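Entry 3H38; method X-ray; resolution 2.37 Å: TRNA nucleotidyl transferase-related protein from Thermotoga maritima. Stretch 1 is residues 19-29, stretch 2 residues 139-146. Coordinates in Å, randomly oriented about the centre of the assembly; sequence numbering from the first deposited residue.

Stretch 1 (19-29) ILNLFRLLGKF
Stretch 2 139-146: KLNPKDFG

Residues 19-29 are helical throughout, part of a helix that extends beyond the stretch at both ends. Its i to i-4 hydrogen bonds run from Phe23 N to Ile19 O (3.0 Å) through Phe29 N to Leu25 O (2.8 Å). Residues 139-146 form an irregular segment against one side of this helix. The nearest CA atoms across the stretches are those of Gly27 and Asn141, 3.9 Å apart. Together the stretches bury 412 Å². No direct hydrogen bond or salt bridge joins them; packing, a CA-H...O contact and one water do the work.

Phe145 covers the most surface. Its CB points toward the helix, with chi1 t (-176°) and chi2 -98°. Arg24 lies over one face of the ring. Arg24 CG is 3.6 Å from Phe145 CE2 and 4.0 Å from the ring centroid, 30° off the normal, a CH-pi contact. Arg24 has chi1 m and chi2 and chi3 t, so its methylenes extend along the aromatic surface while the residue stays exposed. At the ring edge, Leu20 CD2 is 3.9 Å from Phe145 CZ, and Phe23 CB is 4.2 Å from Phe145 CE2.

Leu140 is next. Its backbone has phi/psi -97/-11, and its CB also points toward the helix. With chi1 m and chi2 t, it places Leu140 CD1 3.6 Å from Phe23 CD1. Phe23 has chi1 m (-75°) and chi2 -41°. Both residues are buried, and this apolar pair suits the solvent-poor setting.

Gly27 lets the backbones approach. Gly27 CA lies 3.0 Å from Leu140 O, with an angle of 152° at the hydrogen, a CA-H...O contact. An ideal CB on Gly27 would sit 1.6 Å from Leu140 O, a clash, and 3.2 Å from Asn141 N. The absent side chain therefore leaves room for the Leu140 carbonyl. The same Leu140 O accepts a hydrogen bond from water 1 at 2.7 Å. That water also donates a weak one to Arg24 O at 3.5 Å, linking the two backbones.

Pro142 (phi/psi -46/-55, C-gamma exo) is exposed, yet its ring also packs on the helix. Pro142 CD is 3.6 Å from Gly27 O and 3.9 Å from Lys28 N. The CG atoms of Lys28 and Pro142 are 4.2 Å apart, though Lys28 CB points away.

Within the second stretch, Gly146 N donates to Lys139 O at 3.1 Å, and Lys139 NZ forms a salt bridge with Asp144 OD1 at 2.8 Å. The first bond links the two ends of the stretch; the second links Lys139 to Asp144.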

ATOM      1  N   ILE A  19      -8.757 -19.166  21.310  1.00 64.93           N
ATOM      2  CA  ILE A  19      -9.349 -18.875  20.018  1.00 53.57           C
ATOM      3  C   ILE A  19      -9.929 -20.118  19.312  1.00 55.17           C
ATOM      4  O   ILE A  19     -10.976 -20.043  18.661  1.00 50.75           O
ATOM      5  CB  ILE A  19      -8.274 -18.211  19.150  1.00 51.66           C
ATOM      6  CG1 ILE A  19      -8.217 -16.716  19.468  1.00 47.53           C
ATOM      7  CG2 ILE A  19      -8.501 -18.460  17.676  1.00 55.05           C
ATOM      8  CD1 ILE A  19      -7.282 -15.947  18.570  1.00 54.73           C
ATOM      9  N   LEU A  20      -9.253 -21.254  19.450  1.00 52.62           N
ATOM     10  CA  LEU A  20      -9.783 -22.517  18.961  1.00 44.15           C
ATOM     11  C   LEU A  20     -11.138 -22.787  19.576  1.00 49.42           C
ATOM     12  O   LEU A  20     -12.067 -23.216  18.884  1.00 44.52           O
ATOM     13  CB  LEU A  20      -8.850 -23.686  19.296  1.00 39.21           C
ATOM     14  CG  LEU A  20      -8.296 -24.457  18.102  1.00 42.14           C
ATOM     15  CD1 LEU A  20      -8.145 -25.927  18.401  1.00 42.11           C
ATOM     16  CD2 LEU A  20      -9.213 -24.262  16.917  1.00 45.12           C
ATOM     17  N   ASN A  21     -11.237 -22.556  20.883  1.00 45.62           N
ATOM     18  CA  ASN A  21     -12.478 -22.817  21.598  1.00 52.00           C
ATOM     19  C   ASN A  21     -13.622 -21.945  21.123  1.00 54.74           C
ATOM     20  O   ASN A  21     -14.782 -22.357  21.155  1.00 53.15           O
ATOM     21  CB  ASN A  21     -12.279 -22.682  23.101  1.00 55.36           C
ATOM     22  CG  ASN A  21     -11.889 -24.004  23.746  1.00 68.69           C
ATOM     23  OD1 ASN A  21     -12.105 -25.087  23.173  1.00 62.46           O
ATOM     24  ND2 ASN A  21     -11.312 -23.926  24.944  1.00 76.24           N
ATOM     25  N   LEU A  22     -13.262 -20.744  20.680  1.00 52.01           N
ATOM     26  CA  LEU A  22     -14.173 -19.787  20.069  1.00 54.21           C
ATOM     27  C   LEU A  22     -14.725 -20.301  18.734  1.00 48.68           C
ATOM     28  O   LEU A  22     -15.935 -20.308  18.528  1.00 45.69           O
ATOM     29  CB  LEU A  22     -13.417 -18.480  19.830  1.00 47.03           C
ATOM     30  CG  LEU A  22     -14.207 -17.331  19.220  1.00 33.95           C
ATOM     31  CD1 LEU A  22     -15.452 -17.051  20.018  1.00 39.24           C
ATOM     32  CD2 LEU A  22     -13.347 -16.070  19.163  1.00 41.25           C
ATOM     33  N   PHE A  23     -13.820 -20.697  17.829  1.00 35.41           N
ATOM     34  CA  PHE A  23     -14.196 -21.334  16.574  1.00 36.31           C
ATOM     35  C   PHE A  23     -15.202 -22.442  16.879  1.00 39.97           C
ATOM     36  O   PHE A  23     -16.207 -22.587  16.185  1.00 39.08           O
ATOM     37  CB  PHE A  23     -12.974 -21.915  15.837  1.00 41.44           C
ATOM     38  CG  PHE A  23     -12.081 -20.872  15.161  1.00 49.59           C
ATOM     39  CD1 PHE A  23     -12.618 -19.797  14.476  1.00 48.69           C
ATOM     40  CD2 PHE A  23     -10.701 -21.005  15.181  1.00 59.62           C
ATOM     41  CE1 PHE A  23     -11.810 -18.862  13.852  1.00 53.88           C
ATOM     42  CE2 PHE A  23      -9.876 -20.064  14.559  1.00 61.05           C
ATOM     43  CZ  PHE A  23     -10.433 -18.994  13.896  1.00 60.89           C
ATOM     44  N   ARG A  24     -14.932 -23.205  17.937  1.00 34.25           N
ATOM     45  CA  ARG A  24     -15.845 -24.266  18.376  1.00 32.18           C
ATOM     46  C   ARG A  24     -17.229 -23.722  18.758  1.00 36.76           C
ATOM     47  O   ARG A  24     -18.253 -24.155  18.209  1.00 43.95           O
ATOM     48  CB  ARG A  24     -15.225 -25.112  19.492  1.00 24.78           C
ATOM     49  CG  ARG A  24     -14.098 -26.023  19.003  1.00 30.19           C
ATOM     50  CD  ARG A  24     -13.583 -27.014  20.081  1.00 44.16           C
ATOM     51  NE  ARG A  24     -12.905 -28.163  19.468  1.00 44.63           N
ATOM     52  CZ  ARG A  24     -11.593 -28.360  19.518  1.00 53.26           C
ATOM     53  NH1 ARG A  24     -10.832 -27.502  20.192  1.00 62.14           N
ATOM     54  NH2 ARG A  24     -11.038 -29.418  18.918  1.00 47.61           N
ATOM     55  N   LEU A  25     -17.255 -22.731  19.614  1.00 34.69           N
ATOM     56  CA  LEU A  25     -18.492 -22.107  19.995  1.00 44.28           C
ATOM     57  C   LEU A  25     -19.277 -21.633  18.833  1.00 37.03           C
ATOM     58  O   LEU A  25     -20.439 -21.818  18.792  1.00 40.78           O
ATOM     59  CB  LEU A  25     -18.208 -20.894  20.830  1.00 55.83           C
ATOM     60  CG  LEU A  25     -17.881 -21.101  22.271  1.00 65.72           C
ATOM     61  CD1 LEU A  25     -18.560 -19.998  23.021  1.00 69.83           C
ATOM     62  CD2 LEU A  25     -18.395 -22.432  22.668  1.00 64.14           C
ATOM     63  N   LEU A  26     -18.609 -20.988  17.897  1.00 45.53           N
ATOM     64  CA  LEU A  26     -19.256 -20.450  16.716  1.00 40.74           C
ATOM     65  C   LEU A  26     -19.892 -21.585  15.921  1.00 43.14           C
ATOM     66  O   LEU A  26     -21.026 -21.452  15.431  1.00 49.92           O
ATOM     67  CB  LEU A  26     -18.274 -19.654  15.860  1.00 42.08           C
ATOM     68  CG  LEU A  26     -17.729 -18.353  16.466  1.00 46.37           C
ATOM     69  CD1 LEU A  26     -16.532 -17.835  15.687  1.00 37.28           C
ATOM     70  CD2 LEU A  26     -18.797 -17.280  16.548  1.00 44.17           C
ATOM     71  N   GLY A  27     -19.173 -22.700  15.811  1.00 31.80           N
ATOM     72  CA  GLY A  27     -19.684 -23.859  15.103  1.00 40.57           C
ATOM     73  C   GLY A  27     -20.970 -24.284  15.777  1.00 41.08           C
ATOM     74  O   GLY A  27     -21.998 -24.494  15.129  1.00 34.85           O
ATOM     75  N   LYS A  28     -20.890 -24.379  17.087  1.00 46.20           N
ATOM     76  CA  LYS A  28     -21.989 -24.778  17.929  1.00 47.61           C
ATOM     77  C   LYS A  28     -23.191 -23.874  17.798  1.00 48.10           C
ATOM     78  O   LYS A  28     -24.276 -24.385  17.689  1.00 47.93           O
ATOM     79  CB  LYS A  28     -21.536 -24.877  19.376  1.00 53.60           C
ATOM     80  CG  LYS A  28     -21.901 -26.147  20.084  1.00 62.70           C
ATOM     81  CD  LYS A  28     -23.342 -26.190  20.525  1.00 72.25           C
ATOM     82  CE  LYS A  28     -24.053 -27.477  20.058  1.00 73.58           C
ATOM     83  NZ  LYS A  28     -25.420 -27.710  20.616  1.00 63.04           N
ATOM     84  N   PHE A  29     -22.992 -22.554  17.769  1.00 34.00           N
ATOM     85  CA  PHE A  29     -24.081 -21.613  17.485  1.00 32.55           C
ATOM     86  C   PHE A  29     -24.669 -21.887  16.115  1.00 31.00           C
ATOM     87  O   PHE A  29     -25.865 -21.708  15.906  1.00 45.12           O
ATOM     88  CB  PHE A  29     -23.621 -20.154  17.511  1.00 44.58           C
ATOM     89  CG  PHE A  29     -23.033 -19.718  18.814  1.00 54.59           C
ATOM     90  CD1 PHE A  29     -22.227 -18.592  18.876  1.00 53.12           C
ATOM     91  CD2 PHE A  29     -23.270 -20.438  19.980  1.00 55.83           C
ATOM     92  CE1 PHE A  29     -21.674 -18.187  20.082  1.00 55.25           C
ATOM     93  CE2 PHE A  29     -22.720 -20.037  21.184  1.00 54.23           C
ATOM     94  CZ  PHE A  29     -21.919 -18.914  21.235  1.00 56.49           C
ATOM     95  N   LYS A 139     -14.749 -25.839   7.945  1.00 24.10           N
ATOM     96  CA  LYS A 139     -16.077 -25.835   8.513  1.00 28.26           C
ATOM     97  C   LYS A 139     -15.985 -25.909  10.019  1.00 24.82           C
ATOM     98  O   LYS A 139     -15.251 -26.737  10.552  1.00 27.72           O
ATOM     99  CB  LYS A 139     -16.871 -27.014   7.957  1.00 21.57           C
ATOM    100  CG  LYS A 139     -18.290 -27.064   8.432  1.00 20.70           C
ATOM    101  CD  LYS A 139     -19.082 -28.014   7.562  1.00 21.92           C
ATOM    102  CE  LYS A 139     -20.594 -27.879   7.853  1.00 26.16           C
ATOM    103  NZ  LYS A 139     -21.286 -29.065   7.324  1.00 27.69           N
ATOM    104  N   LEU A 140     -16.760 -25.070  10.701  1.00 29.80           N
ATOM    105  CA  LEU A 140     -16.767 -25.044  12.167  1.00 27.25           C
ATOM    106  C   LEU A 140     -17.873 -25.821  12.900  1.00 29.66           C
ATOM    107  O   LEU A 140     -17.789 -25.981  14.109  1.00 28.91           O
ATOM    108  CB  LEU A 140     -16.729 -23.597  12.663  1.00 24.99           C
ATOM    109  CG  LEU A 140     -15.534 -22.840  12.062  1.00 29.30           C
ATOM    110  CD1 LEU A 140     -15.328 -21.488  12.734  1.00 23.88           C
ATOM    111  CD2 LEU A 140     -14.258 -23.696  12.175  1.00 31.06           C
ATOM    112  N   ASN A 141     -18.902 -26.287  12.192  1.00 30.40           N
ATOM    113  CA  ASN A 141     -19.995 -26.992  12.852  1.00 32.24           C
ATOM    114  C   ASN A 141     -19.437 -28.285  13.440  1.00 39.88           C
ATOM    115  O   ASN A 141     -18.558 -28.907  12.818  1.00 31.52           O
ATOM    116  CB  ASN A 141     -21.140 -27.295  11.885  1.00 28.84           C
ATOM    117  CG  ASN A 141     -21.736 -26.035  11.246  1.00 36.38           C
ATOM    118  OD1 ASN A 141     -22.722 -25.454  11.750  1.00 34.83           O
ATOM    119  ND2 ASN A 141     -21.151 -25.614  10.128  1.00 34.50           N
ATOM    120  N   PRO A 142     -19.915 -28.666  14.650  1.00 35.33           N
ATOM    121  CA  PRO A 142     -19.348 -29.740  15.483  1.00 28.96           C
ATOM    122  C   PRO A 142     -19.018 -31.042  14.744  1.00 32.38           C
ATOM    123  O   PRO A 142     -17.864 -31.476  14.802  1.00 32.63           O
ATOM    124  CB  PRO A 142     -20.429 -29.954  16.539  1.00 35.50           C
ATOM    125  CG  PRO A 142     -20.969 -28.554  16.761  1.00 34.82           C
ATOM    126  CD  PRO A 142     -20.940 -27.895  15.387  1.00 32.48           C
ATOM    127  N   LYS A 143     -19.975 -31.651  14.049  1.00 25.88           N
ATOM    128  CA  LYS A 143     -19.652 -32.882  13.327  1.00 26.75           C
ATOM    129  C   LYS A 143     -18.524 -32.688  12.289  1.00 35.70           C
ATOM    130  O   LYS A 143     -17.714 -33.591  12.067  1.00 39.11           O
ATOM    131  CB  LYS A 143     -20.892 -33.512  12.641  1.00 28.40           C
ATOM    132  CG  LYS A 143     -20.493 -34.613  11.635  1.00 35.78           C
ATOM    133  CD  LYS A 143     -21.623 -35.511  11.208  1.00 36.06           C
ATOM    134  CE  LYS A 143     -21.564 -35.787   9.708  1.00 30.60           C
ATOM    135  NZ  LYS A 143     -20.355 -36.465   9.223  1.00 32.68           N
ATOM    136  N   ASP A 144     -18.474 -31.528  11.639  1.00 36.27           N
ATOM    137  CA  ASP A 144     -17.501 -31.333  10.562  1.00 39.28           C
ATOM    138  C   ASP A 144     -16.327 -30.455  10.961  1.00 42.99           C
ATOM    139  O   ASP A 144     -15.505 -30.112  10.121  1.00 48.80           O
ATOM    140  CB  ASP A 144     -18.180 -30.845   9.254  1.00 13.22           C
ATOM    141  CG  ASP A 144     -19.158 -31.910   8.670  1.00 48.80           C
ATOM    142  OD1 ASP A 144     -20.158 -31.549   7.987  1.00 35.71           O
ATOM    143  OD2 ASP A 144     -18.930 -33.121   8.927  1.00 46.70           O
ATOM    144  N   PHE A 145     -16.232 -30.118  12.248  1.00 43.13           N
ATOM    145  CA  PHE A 145     -15.162 -29.249  12.737  1.00 38.34           C
ATOM    146  C   PHE A 145     -13.771 -29.656  12.225  1.00 39.86           C
ATOM    147  O   PHE A 145     -13.371 -30.815  12.368  1.00 33.44           O
ATOM    148  CB  PHE A 145     -15.152 -29.216  14.261  1.00 35.12           C
ATOM    149  CG  PHE A 145     -14.140 -28.271  14.836  1.00 29.49           C
ATOM    150  CD1 PHE A 145     -12.903 -28.734  15.274  1.00 34.78           C
ATOM    151  CD2 PHE A 145     -14.416 -26.917  14.929  1.00 29.75           C
ATOM    152  CE1 PHE A 145     -11.945 -27.849  15.807  1.00 40.33           C
ATOM    153  CE2 PHE A 145     -13.480 -26.021  15.476  1.00 33.29           C
ATOM    154  CZ  PHE A 145     -12.231 -26.491  15.912  1.00 33.19           C
ATOM    155  N   GLY A 146     -13.046 -28.696  11.632  1.00 33.33           N
ATOM    156  CA  GLY A 146     -11.702 -28.937  11.133  1.00 33.21           C
ATOM    157  C   GLY A 146     -11.631 -29.553   9.744  1.00 26.02           C
ATOM    158  O   GLY A 146     -10.575 -30.050   9.326  1.00 26.69           O
TER
HETATM  159  O   HOH W   1     -17.694 -27.145  16.509  1.00 38.78           O